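Local atomic coordinates of effector protein B, substrate of the Dot/Icm secretion system (Legionella drancourtii, PDB entry 4JVS), a protein that probably acts as a LepB-family GTPase-activating protein, a Dot/Icm-secreted effector thought to stimulate GTP hydrolysis by a small GTPase. Residues A[22-27]-A[48-53]; A[102-107]-A[243-248]; A[110-115]-A[139-144]. All blocks are in the same frame, centred on the assembly; numbering follows the deposited sequence.

Interaction 1 (A[22-27]-A[48-53]); sequences TPPLLQ and IGVESV
Leu-26 and Val-53 meet through their branches: methyl CG2 of Val-53 rests 3.6 Å from CG of Leu-26 and touches both of its methyls, CD1 and CD2. The two side chains cross at about a right angle, so one methyl of the valine meets the fork of the leucine. The torsions explain the meeting. Although the CB of Val-53 points away from segment 22-27, its CG2 stands anti to the backbone N and turns back to the leucine, while CG1 lies between the backbone N and the carbonyl carbon (chi1 61°). Leu-26 answers with CG anti to its own carbonyl carbon (chi1 -54°), which carries the fork across to the valine. The same CG2 also lies 3.7 Å from the carbonyl O of Pro-24.

Pro-24 continues the apolar contact with Val-50. CD of Pro-24 approaches CB of Val-50 at 4.0 Å, ring and valine again crossing at about a right angle, and this CD also lies 3.8 Å from the carbonyl O of Ser-52. Pro-23 directs its CB at the other loop, 3.2 Å from OG of Ser-52. No hydrogen bond links the two segments themselves, which meet by van der Waals contact over about 273 Å² of buried surface.

Both segments are irregular loops that flank helix 34-45 in the N-terminal part of the GAP domain. Pro-24 and Leu-26 both share backbone hydrogen bonds with Arg-54, just beyond segment 48-53. Helix 34-45 meets them through Leu-45, touched by Pro-24 and Val-53, and through Trp-41 against Leu-26. Helix 156-177 contributes Leu-174 against Leu-26 and Ile-177 against Val-53.

Interaction 2 (A[102-107]-A[243-248]); sequences ASKAAL and GDQLAT
Asp-244, in the opening turn of helix 243-253, receives the backbone N of Ala-106 on the anti side of its carboxylate, the less common approach to this group. The bond from Ala-106 N to Asp-244 OD2 measures 2.9 Å, with the donor 24° out of the carboxylate plane and a bent N-H...O angle of 139°. CB of Ala-106 lies 3.5 Å from the same oxygen. The other oxygen, OD1, is bonded to Ser-279 OG, so the carboxylate ties the weakly bonded strand 106-107 to a third part of the fold.

Beside this grip the side chain of Lys-104 crosses Gln-245 obliquely. Its methylenes lie against the amide, CG being 3.6 Å from OE1 of Gln-245. A bend at the last torsion (chi4 -51°) turns NZ to the same oxygen, which it reaches in a weak bond of 3.5 Å. The amide's NE2 is engaged by Tyr-112 O, and this stronger partner probably fixes the rotation of the group.

Lys-104 is the middle residue of an ST turn, in which Ser-103 OG accepts from Ala-105 N. On the helix, Asp-244 O is gripped twice by Thr-248, from opposite faces of its plane by OG1 and by the backbone N. Ser-242 OG bonds both Gln-245 N and Lys-104 O, adding a second tie at the helix start. The contact thus joins the two parts of the GAP domain, with Leu-246 turned to helix 271-280 and Gln-245 and Thr-248 touching strand 110-111.

Interaction 3 (A[110-115]-A[139-144]); sequences HAYIAH and APYEAP
Tyr-112 and Tyr-141 bring their rings together beside a short, weakly bonded antiparallel hairpin, strands 106-107 and 110-111, where the chain leaving strand 110-111 meets the start of helix 142-151 in the N-terminal part of the LepB GAP domain. The side chains cross at about a right angle, but their ring planes are inclined by only 32°, with centroids 5.0 Å apart, an oblique pair. CD2 of Tyr-112 lies over one face of the Tyr-141 ring, and CE2 of Tyr-112 comes to 3.4 Å from CZ of Tyr-141. Tyr-112 reaches there with CG anti to its backbone N (chi1 175°).

The hydroxyl of Tyr-141 donates to Ile-113 O, which sits at the edge of the ring and in its plane. The modelled length is very short and therefore doubtful in detail. Asn-93 ND2 is also hydrogen-bonded to this hydroxyl.

Pro-140 packs its ring against the backbone of residues 110-112. Its CB lies 4.0 Å from CB of Tyr-112, while its carbonyl O stands at the edge of the Tyr-112 ring and is bonded to Lys-99 NZ. On the side of strand 110-111, CD of Pro-140 lies 3.6 Å from CB of His-110.

Along the chain, interaction 1 closes before interactions 2 and 3 begin, and it lies on the opposite side of the chain's centre, about 49 Å from interaction 2 and 42 Å from interaction 3 between centres. The latter two lie about 9 Å apart and share the hairpin of strands 106-107 and 110-111. In sequence, interaction 3 falls between the two segments of interaction 2; through the hairpin, the pair links helix 243-253 with helix 142-151. The side chains of Ala-106 and His-110 each lie about 11 Å from bound GDP, and that of Pro-140 about 11 Å from aluminum fluoride, near the nucleotide without touching it. Interaction 1 lies far from this site.

Interaction 1 (A[22-27]-A[48-53])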
ATOM      1  N   THR A  22     -36.457   2.664   2.364  1.00 68.07           N
ATOM      2  CA  THR A  22     -35.765   3.382   1.296  1.00 65.13           C
ATOM      3  C   THR A  22     -34.278   3.632   1.576  1.00 63.89           C
ATOM      4  O   THR A  22     -33.934   4.351   2.519  1.00 60.87           O
ATOM      5  CB  THR A  22     -36.470   4.714   0.976  1.00 70.22           C
ATOM      6  OG1 THR A  22     -37.700   4.440   0.292  1.00 71.20           O
ATOM      7  CG2 THR A  22     -35.587   5.591   0.095  1.00 59.47           C
ATOM      8  N   PRO A  23     -33.397   3.033   0.750  1.00 62.70           N
ATOM      9  CA  PRO A  23     -31.943   3.220   0.828  1.00 56.16           C
ATOM     10  C   PRO A  23     -31.563   4.674   0.585  1.00 55.74           C
ATOM     11  O   PRO A  23     -31.980   5.246  -0.421  1.00 55.79           O
ATOM     12  CB  PRO A  23     -31.412   2.341  -0.310  1.00 55.25           C
ATOM     13  CG  PRO A  23     -32.566   2.147  -1.231  1.00 58.09           C
ATOM     14  CD  PRO A  23     -33.764   2.104  -0.332  1.00 61.60           C
ATOM     15  N   PRO A  24     -30.796   5.271   1.507  1.00 52.28           N
ATOM     16  CA  PRO A  24     -30.375   6.668   1.407  1.00 47.72           C
ATOM     17  C   PRO A  24     -29.302   6.862   0.347  1.00 50.83           C
ATOM     18  O   PRO A  24     -28.578   5.918   0.043  1.00 50.90           O
ATOM     19  CB  PRO A  24     -29.800   6.952   2.791  1.00 47.77           C
ATOM     20  CG  PRO A  24     -29.410   5.649   3.312  1.00 48.29           C
ATOM     21  CD  PRO A  24     -30.387   4.666   2.782  1.00 51.34           C
ATOM     22  N   LEU A  25     -29.204   8.076  -0.192  1.00 49.72           N
ATOM     23  CA  LEU A  25     -28.267   8.392  -1.265  1.00 47.56           C
ATOM     24  C   LEU A  25     -27.064   9.162  -0.738  1.00 46.79           C
ATOM     25  O   LEU A  25     -27.197  10.293  -0.271  1.00 49.40           O
ATOM     26  CB  LEU A  25     -28.972   9.244  -2.320  1.00 49.31           C
ATOM     27  CG  LEU A  25     -28.219   9.694  -3.572  1.00 45.38           C
ATOM     28  CD1 LEU A  25     -28.224   8.604  -4.617  1.00 46.09           C
ATOM     29  CD2 LEU A  25     -28.871  10.930  -4.116  1.00 42.99           C
ATOM     30  N   LEU A  26     -25.888   8.555  -0.811  1.00 44.41           N
ATOM     31  CA  LEU A  26     -24.676   9.249  -0.405  1.00 44.37           C
ATOM     32  C   LEU A  26     -24.346  10.338  -1.410  1.00 45.72           C
ATOM     33  O   LEU A  26     -24.205  10.069  -2.605  1.00 47.85           O
ATOM     34  CB  LEU A  26     -23.506   8.280  -0.297  1.00 43.19           C
ATOM     35  CG  LEU A  26     -23.732   7.071   0.600  1.00 42.68           C
ATOM     36  CD1 LEU A  26     -22.481   6.234   0.606  1.00 39.24           C
ATOM     37  CD2 LEU A  26     -24.131   7.496   2.010  1.00 44.00           C
ATOM     38  N   GLN A  27     -24.223  11.565  -0.917  1.00 45.52           N
ATOM     39  CA  GLN A  27     -23.920  12.708  -1.768  1.00 47.37           C
ATOM     40  C   GLN A  27     -22.698  13.476  -1.287  1.00 47.80           C
ATOM     41  O   GLN A  27     -22.432  13.544  -0.082  1.00 48.60           O
ATOM     42  CB  GLN A  27     -25.126  13.645  -1.859  1.00 49.00           C
ATOM     43  CG  GLN A  27     -26.054  13.335  -3.023  1.00 51.16           C
ATOM     44  CD  GLN A  27     -27.107  14.401  -3.219  1.00 52.61           C
ATOM     45  OE1 GLN A  27     -27.886  14.696  -2.305  1.00 54.90           O
ATOM     46  NE2 GLN A  27     -27.136  14.993  -4.412  1.00 47.36           N
ATOM     47  N   ILE A  48     -33.245   4.496  10.843  1.00 48.03           N
ATOM     48  CA  ILE A  48     -33.932   3.275  11.077  1.00 48.96           C
ATOM     49  C   ILE A  48     -34.429   2.589   9.841  1.00 50.52           C
ATOM     50  O   ILE A  48     -34.949   3.196   8.960  1.00 51.62           O
ATOM     51  CB  ILE A  48     -35.057   3.544  12.061  1.00 46.69           C
ATOM     52  CG1 ILE A  48     -36.349   2.936  11.605  1.00 45.86           C
ATOM     53  CG2 ILE A  48     -35.195   5.023  12.262  1.00 44.66           C
ATOM     54  CD1 ILE A  48     -37.250   2.601  12.756  1.00 45.98           C
ATOM     55  N   GLY A  49     -34.271   1.289   9.804  1.00 47.15           N
ATOM     56  CA  GLY A  49     -34.789   0.485   8.713  1.00 49.45           C
ATOM     57  C   GLY A  49     -33.888   0.295   7.505  1.00 52.80           C
ATOM     58  O   GLY A  49     -34.130  -0.593   6.682  1.00 54.09           O
ATOM     59  N   VAL A  50     -32.852   1.117   7.379  1.00 54.31           N
ATOM     60  CA  VAL A  50     -32.023   1.047   6.177  1.00 58.12           C
ATOM     61  C   VAL A  50     -31.233  -0.259   6.137  1.00 58.32           C
ATOM     62  O   VAL A  50     -30.702  -0.712   7.161  1.00 56.76           O
ATOM     63  CB  VAL A  50     -31.113   2.307   5.977  1.00 54.63           C
ATOM     64  CG1 VAL A  50     -31.786   3.561   6.536  1.00 53.84           C
ATOM     65  CG2 VAL A  50     -29.738   2.110   6.576  1.00 52.40           C
ATOM     66  N   GLU A  51     -31.203  -0.876   4.955  1.00 59.11           N
ATOM     67  CA  GLU A  51     -30.520  -2.156   4.754  1.00 61.86           C
ATOM     68  C   GLU A  51     -29.759  -2.232   3.420  1.00 62.76           C
ATOM     69  O   GLU A  51     -29.233  -3.286   3.051  1.00 62.75           O
ATOM     70  CB  GLU A  51     -31.498  -3.328   4.901  1.00 61.42           C
ATOM     71  CG  GLU A  51     -32.634  -3.331   3.895  1.00 62.89           C
ATOM     72  CD  GLU A  51     -33.898  -3.973   4.444  1.00 70.06           C
ATOM     73  OE1 GLU A  51     -33.886  -4.433   5.613  1.00 70.49           O
ATOM     74  OE2 GLU A  51     -34.908  -4.002   3.706  1.00 68.93           O
ATOM     75  N   SER A  52     -29.713  -1.108   2.704  1.00 59.29           N
ATOM     76  CA  SER A  52     -28.785  -0.939   1.585  1.00 57.37           C
ATOM     77  C   SER A  52     -28.390   0.541   1.458  1.00 52.65           C
ATOM     78  O   SER A  52     -28.674   1.330   2.361  1.00 50.76           O
ATOM     79  CB  SER A  52     -29.364  -1.497   0.279  1.00 55.94           C
ATOM     80  OG  SER A  52     -30.007  -0.490  -0.485  1.00 59.07           O
ATOM     81  N   VAL A  53     -27.733   0.907   0.355  1.00 52.82           N
ATOM     82  CA  VAL A  53     -27.235   2.276   0.157  1.00 50.94           C
ATOM     83  C   VAL A  53     -26.954   2.565  -1.325  1.00 47.94           C
ATOM     84  O   VAL A  53     -26.574   1.669  -2.068  1.00 50.09           O
ATOM     85  CB  VAL A  53     -25.957   2.532   1.010  1.00 51.57           C
ATOM     86  CG1 VAL A  53     -24.836   1.573   0.612  1.00 50.21           C
ATOM     87  CG2 VAL A  53     -25.498   3.983   0.905  1.00 46.38           C
TER

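Interaction 2 (A[102-107]-A[243-248])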
ATOM      1  N   ALA A 102      19.750  -0.491   5.473  1.00 73.62           N
ATOM      2  CA  ALA A 102      19.617   0.778   4.769  1.00 67.10           C
ATOM      3  C   ALA A 102      20.369   0.677   3.449  1.00 62.03           C
ATOM      4  O   ALA A 102      21.416   1.292   3.253  1.00 61.07           O
ATOM      5  CB  ALA A 102      20.108   1.955   5.611  1.00 67.61           C
ATOM      6  N   SER A 103      19.834  -0.156   2.566  1.00 57.35           N
ATOM      7  CA  SER A 103      20.248  -0.173   1.179  1.00 50.27           C
ATOM      8  C   SER A 103      20.157   1.242   0.633  1.00 47.16           C
ATOM      9  O   SER A 103      19.250   1.991   0.993  1.00 48.39           O
ATOM     10  CB  SER A 103      19.316  -1.079   0.380  1.00 43.62           C
ATOM     11  OG  SER A 103      19.465  -0.851  -1.008  1.00 43.89           O
ATOM     12  N   LYS A 104      21.093   1.615  -0.230  1.00 44.33           N
ATOM     13  CA  LYS A 104      21.051   2.933  -0.852  1.00 42.82           C
ATOM     14  C   LYS A 104      20.489   2.825  -2.264  1.00 39.97           C
ATOM     15  O   LYS A 104      20.521   3.784  -3.031  1.00 39.59           O
ATOM     16  CB  LYS A 104      22.441   3.568  -0.887  1.00 40.34           C
ATOM     17  CG  LYS A 104      23.061   3.811   0.480  1.00 39.04           C
ATOM     18  CD  LYS A 104      24.476   4.366   0.336  1.00 39.99           C
ATOM     19  CE  LYS A 104      25.025   4.837   1.664  1.00 37.18           C
ATOM     20  NZ  LYS A 104      24.064   5.772   2.348  1.00 46.03           N
ATOM     21  N   ALA A 105      19.973   1.649  -2.600  1.00 38.50           N
ATOM     22  CA  ALA A 105      19.374   1.430  -3.910  1.00 38.09           C
ATOM     23  C   ALA A 105      17.875   1.699  -3.835  1.00 37.33           C
ATOM     24  O   ALA A 105      17.322   1.800  -2.745  1.00 38.72           O
ATOM     25  CB  ALA A 105      19.653   0.013  -4.392  1.00 34.19           C
ATOM     26  N   ALA A 106      17.220   1.832  -4.987  1.00 37.34           N
ATOM     27  CA  ALA A 106      15.775   2.086  -5.018  1.00 36.49           C
ATOM     28  C   ALA A 106      14.956   0.823  -4.753  1.00 33.87           C
ATOM     29  O   ALA A 106      15.308  -0.261  -5.218  1.00 33.61           O
ATOM     30  CB  ALA A 106      15.359   2.720  -6.343  1.00 35.72           C
ATOM     31  N   LEU A 107      13.871   0.980  -3.993  1.00 36.13           N
ATOM     32  CA  LEU A 107      12.952  -0.113  -3.661  1.00 33.49           C
ATOM     33  C   LEU A 107      11.524   0.230  -4.117  1.00 34.80           C
ATOM     34  O   LEU A 107      10.807   0.989  -3.462  1.00 35.08           O
ATOM     35  CB  LEU A 107      12.992  -0.433  -2.159  1.00 30.22           C
ATOM     36  CG  LEU A 107      12.042  -1.553  -1.713  1.00 32.51           C
ATOM     37  CD1 LEU A 107      12.273  -2.819  -2.518  1.00 29.01           C
ATOM     38  CD2 LEU A 107      12.130  -1.841  -0.220  1.00 28.91           C
ATOM     39  N   GLY A 243      23.175   7.525  -6.215  1.00 48.31           N
ATOM     40  CA  GLY A 243      22.450   8.254  -7.238  1.00 46.47           C
ATOM     41  C   GLY A 243      20.972   8.079  -7.001  1.00 43.45           C
ATOM     42  O   GLY A 243      20.199   9.030  -7.095  1.00 43.75           O
ATOM     43  N   ASP A 244      20.587   6.850  -6.681  1.00 40.15           N
ATOM     44  CA  ASP A 244      19.197   6.547  -6.386  1.00 41.45           C
ATOM     45  C   ASP A 244      18.644   7.370  -5.214  1.00 41.33           C
ATOM     46  O   ASP A 244      17.525   7.879  -5.279  1.00 41.56           O
ATOM     47  CB  ASP A 244      19.027   5.060  -6.094  1.00 41.77           C
ATOM     48  CG  ASP A 244      18.949   4.221  -7.355  1.00 42.06           C
ATOM     49  OD1 ASP A 244      19.101   4.777  -8.465  1.00 39.78           O
ATOM     50  OD2 ASP A 244      18.748   2.991  -7.228  1.00 39.35           O
ATOM     51  N   GLN A 245      19.428   7.483  -4.144  1.00 39.98           N
ATOM     52  CA  GLN A 245      19.056   8.309  -3.003  1.00 37.42           C
ATOM     53  C   GLN A 245      18.877   9.771  -3.441  1.00 40.85           C
ATOM     54  O   GLN A 245      17.916  10.451  -3.048  1.00 40.91           O
ATOM     55  CB  GLN A 245      20.110   8.199  -1.892  1.00 36.03           C
ATOM     56  CG  GLN A 245      19.796   7.185  -0.790  1.00 37.82           C
ATOM     57  CD  GLN A 245      20.973   6.945   0.164  1.00 41.65           C
ATOM     58  OE1 GLN A 245      22.126   7.213  -0.172  1.00 41.77           O
ATOM     59  NE2 GLN A 245      20.678   6.440   1.356  1.00 40.20           N
ATOM     60  N   LEU A 246      19.799  10.248  -4.272  1.00 38.80           N
ATOM     61  CA  LEU A 246      19.794  11.642  -4.688  1.00 37.30           C
ATOM     62  C   LEU A 246      18.598  11.960  -5.585  1.00 39.02           C
ATOM     63  O   LEU A 246      17.943  12.988  -5.417  1.00 39.07           O
ATOM     64  CB  LEU A 246      21.112  11.997  -5.387  1.00 39.63           C
ATOM     65  CG  LEU A 246      22.393  12.111  -4.549  1.00 38.14           C
ATOM     66  CD1 LEU A 246      23.606  12.156  -5.447  1.00 41.57           C
ATOM     67  CD2 LEU A 246      22.355  13.341  -3.678  1.00 40.07           C
ATOM     68  N   ALA A 247      18.323  11.065  -6.534  1.00 39.81           N
ATOM     69  CA  ALA A 247      17.175  11.178  -7.436  1.00 37.44           C
ATOM     70  C   ALA A 247      15.859  11.118  -6.669  1.00 37.59           C
ATOM     71  O   ALA A 247      14.915  11.842  -6.992  1.00 37.42           O
ATOM     72  CB  ALA A 247      17.217  10.072  -8.478  1.00 39.44           C
ATOM     73  N   THR A 248      15.796  10.238  -5.672  1.00 35.16           N
ATOM     74  CA  THR A 248      14.655  10.179  -4.771  1.00 34.79           C
ATOM     75  C   THR A 248      14.377  11.548  -4.142  1.00 37.22           C
ATOM     76  O   THR A 248      13.224  11.978  -4.052  1.00 37.67           O
ATOM     77  CB  THR A 248      14.867   9.132  -3.665  1.00 35.93           C
ATOM     78  OG1 THR A 248      14.976   7.836  -4.257  1.00 37.71           O
ATOM     79  CG2 THR A 248      13.694   9.121  -2.683  1.00 35.49           C
TER

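Interaction 3 (A[110-115]-A[139-144])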
ATOM      1  N   HIS A 110      11.672   4.192  -4.799  1.00 36.09           N
ATOM      2  CA  HIS A 110      12.121   5.113  -3.797  1.00 35.02           C
ATOM      3  C   HIS A 110      13.300   4.550  -3.122  1.00 36.18           C
ATOM      4  O   HIS A 110      13.429   3.371  -2.986  1.00 35.30           O
ATOM      5  CB  HIS A 110      11.056   5.301  -2.756  1.00 33.07           C
ATOM      6  CG  HIS A 110       9.985   6.263  -3.139  1.00 34.92           C
ATOM      7  ND1 HIS A 110      10.046   7.530  -2.844  1.00 34.50           N
ATOM      8  CD2 HIS A 110       8.810   6.080  -3.787  1.00 34.57           C
ATOM      9  CE1 HIS A 110       8.972   8.135  -3.286  1.00 31.39           C
ATOM     10  NE2 HIS A 110       8.222   7.249  -3.861  1.00 31.52           N
ATOM     11  N   ALA A 111      14.180   5.387  -2.644  1.00 39.58           N
ATOM     12  CA  ALA A 111      15.317   4.920  -1.901  1.00 38.11           C
ATOM     13  C   ALA A 111      15.192   5.409  -0.488  1.00 36.04           C
ATOM     14  O   ALA A 111      14.550   6.378  -0.232  1.00 35.20           O
ATOM     15  CB  ALA A 111      16.589   5.414  -2.530  1.00 37.63           C
ATOM     16  N   TYR A 112      15.756   4.690   0.448  1.00 37.07           N
ATOM     17  CA  TYR A 112      15.606   5.089   1.804  1.00 37.69           C
ATOM     18  C   TYR A 112      16.408   6.310   1.995  1.00 37.40           C
ATOM     19  O   TYR A 112      17.547   6.352   1.667  1.00 35.91           O
ATOM     20  CB  TYR A 112      16.099   4.010   2.725  1.00 37.30           C
ATOM     21  CG  TYR A 112      16.087   4.394   4.148  1.00 39.73           C
ATOM     22  CD1 TYR A 112      17.215   4.835   4.765  1.00 43.49           C
ATOM     23  CD2 TYR A 112      14.963   4.310   4.865  1.00 37.97           C
ATOM     24  CE1 TYR A 112      17.208   5.205   6.067  1.00 41.35           C
ATOM     25  CE2 TYR A 112      14.947   4.666   6.166  1.00 42.03           C
ATOM     26  CZ  TYR A 112      16.073   5.119   6.752  1.00 45.83           C
ATOM     27  OH  TYR A 112      16.039   5.471   8.060  1.00 52.81           O
ATOM     28  N   ILE A 113      15.773   7.317   2.543  1.00 38.24           N
ATOM     29  CA  ILE A 113      16.426   8.519   2.910  1.00 37.23           C
ATOM     30  C   ILE A 113      16.100   8.631   4.351  1.00 36.56           C
ATOM     31  O   ILE A 113      14.975   8.553   4.727  1.00 37.25           O
ATOM     32  CB  ILE A 113      15.864   9.684   2.125  1.00 35.00           C
ATOM     33  CG1 ILE A 113      16.700   9.922   0.902  1.00 35.55           C
ATOM     34  CG2 ILE A 113      15.971  10.930   2.920  1.00 37.05           C
ATOM     35  CD1 ILE A 113      16.123   9.340  -0.340  1.00 35.69           C
ATOM     36  N   ALA A 114      17.101   8.747   5.182  1.00 38.56           N
ATOM     37  CA  ALA A 114      16.855   8.764   6.626  1.00 37.72           C
ATOM     38  C   ALA A 114      16.327  10.122   7.054  1.00 38.12           C
ATOM     39  O   ALA A 114      15.836  10.295   8.169  1.00 39.86           O
ATOM     40  CB  ALA A 114      18.116   8.427   7.384  1.00 37.35           C
ATOM     41  N   HIS A 115      16.418  11.085   6.148  1.00 36.59           N
ATOM     42  CA  HIS A 115      16.111  12.462   6.465  1.00 32.99           C
ATOM     43  C   HIS A 115      14.668  12.847   6.175  1.00 36.34           C
ATOM     44  O   HIS A 115      14.322  14.020   6.264  1.00 37.72           O
ATOM     45  CB  HIS A 115      17.061  13.361   5.697  1.00 34.15           C
ATOM     46  CG  HIS A 115      18.493  12.943   5.815  1.00 36.99           C
ATOM     47  ND1 HIS A 115      19.226  13.112   6.970  1.00 36.56           N
ATOM     48  CD2 HIS A 115      19.323  12.348   4.930  1.00 38.84           C
ATOM     49  CE1 HIS A 115      20.448  12.653   6.785  1.00 38.65           C
ATOM     50  NE2 HIS A 115      20.534  12.182   5.556  1.00 38.97           N
ATOM     51  N   ALA A 139       7.856   2.245  -0.486  1.00 30.84           N
ATOM     52  CA  ALA A 139       8.348   0.993   0.081  1.00 26.34           C
ATOM     53  C   ALA A 139       9.450   1.082   1.155  1.00 30.68           C
ATOM     54  O   ALA A 139       9.504   0.229   2.048  1.00 31.42           O
ATOM     55  CB  ALA A 139       8.771   0.047  -1.042  1.00 26.87           C
ATOM     56  N   PRO A 140      10.346   2.090   1.077  1.00 31.54           N
ATOM     57  CA  PRO A 140      11.411   2.004   2.078  1.00 31.78           C
ATOM     58  C   PRO A 140      10.965   2.288   3.507  1.00 35.97           C
ATOM     59  O   PRO A 140      11.754   2.037   4.426  1.00 37.17           O
ATOM     60  CB  PRO A 140      12.414   3.066   1.610  1.00 34.30           C
ATOM     61  CG  PRO A 140      12.145   3.220   0.144  1.00 31.49           C
ATOM     62  CD  PRO A 140      10.667   3.090   0.040  1.00 32.54           C
ATOM     63  N   TYR A 141       9.741   2.786   3.700  1.00 35.04           N
ATOM     64  CA  TYR A 141       9.270   3.084   5.053  1.00 34.80           C
ATOM     65  C   TYR A 141       8.132   2.198   5.560  1.00 34.55           C
ATOM     66  O   TYR A 141       7.721   2.329   6.707  1.00 35.30           O
ATOM     67  CB  TYR A 141       8.933   4.569   5.212  1.00 36.31           C
ATOM     68  CG  TYR A 141      10.148   5.416   5.515  1.00 36.10           C
ATOM     69  CD1 TYR A 141      10.631   5.536   6.815  1.00 37.15           C
ATOM     70  CD2 TYR A 141      10.824   6.082   4.502  1.00 38.10           C
ATOM     71  CE1 TYR A 141      11.756   6.306   7.100  1.00 39.96           C
ATOM     72  CE2 TYR A 141      11.950   6.858   4.770  1.00 38.52           C
ATOM     73  CZ  TYR A 141      12.410   6.966   6.069  1.00 40.62           C
ATOM     74  OH  TYR A 141      13.527   7.732   6.324  1.00 39.62           O
ATOM     75  N   GLU A 142       7.654   1.282   4.720  1.00 36.51           N
ATOM     76  CA  GLU A 142       6.587   0.349   5.100  1.00 34.29           C
ATOM     77  C   GLU A 142       6.941  -0.558   6.276  1.00 36.00           C
ATOM     78  O   GLU A 142       6.117  -0.788   7.160  1.00 38.77           O
ATOM     79  CB  GLU A 142       6.179  -0.517   3.914  1.00 29.36           C
ATOM     80  CG  GLU A 142       5.503   0.234   2.787  1.00 32.47           C
ATOM     81  CD  GLU A 142       4.039   0.569   3.073  1.00 35.96           C
ATOM     82  OE1 GLU A 142       3.599   0.407   4.239  1.00 35.53           O
ATOM     83  OE2 GLU A 142       3.336   1.001   2.120  1.00 33.08           O
ATOM     84  N   ALA A 143       8.156  -1.094   6.273  1.00 36.99           N
ATOM     85  CA  ALA A 143       8.601  -1.964   7.361  1.00 34.69           C
ATOM     86  C   ALA A 143       8.974  -1.190   8.627  1.00 36.57           C
ATOM     87  O   ALA A 143       8.521  -1.551   9.713  1.00 37.94           O
ATOM     88  CB  ALA A 143       9.743  -2.882   6.911  1.00 26.33           C
ATOM     89  N   PRO A 144       9.797  -0.127   8.505  1.00 36.40           N
ATOM     90  CA  PRO A 144      10.049   0.651   9.724  1.00 37.57           C
ATOM     91  C   PRO A 144       8.759   1.193  10.326  1.00 39.04           C
ATOM     92  O   PRO A 144       8.607   1.177  11.547  1.00 39.38           O
ATOM     93  CB  PRO A 144      10.915   1.801   9.224  1.00 36.74           C
ATOM     94  CG  PRO A 144      11.632   1.228   8.057  1.00 37.21           C
ATOM     95  CD  PRO A 144      10.624   0.355   7.383  1.00 34.51           C
TER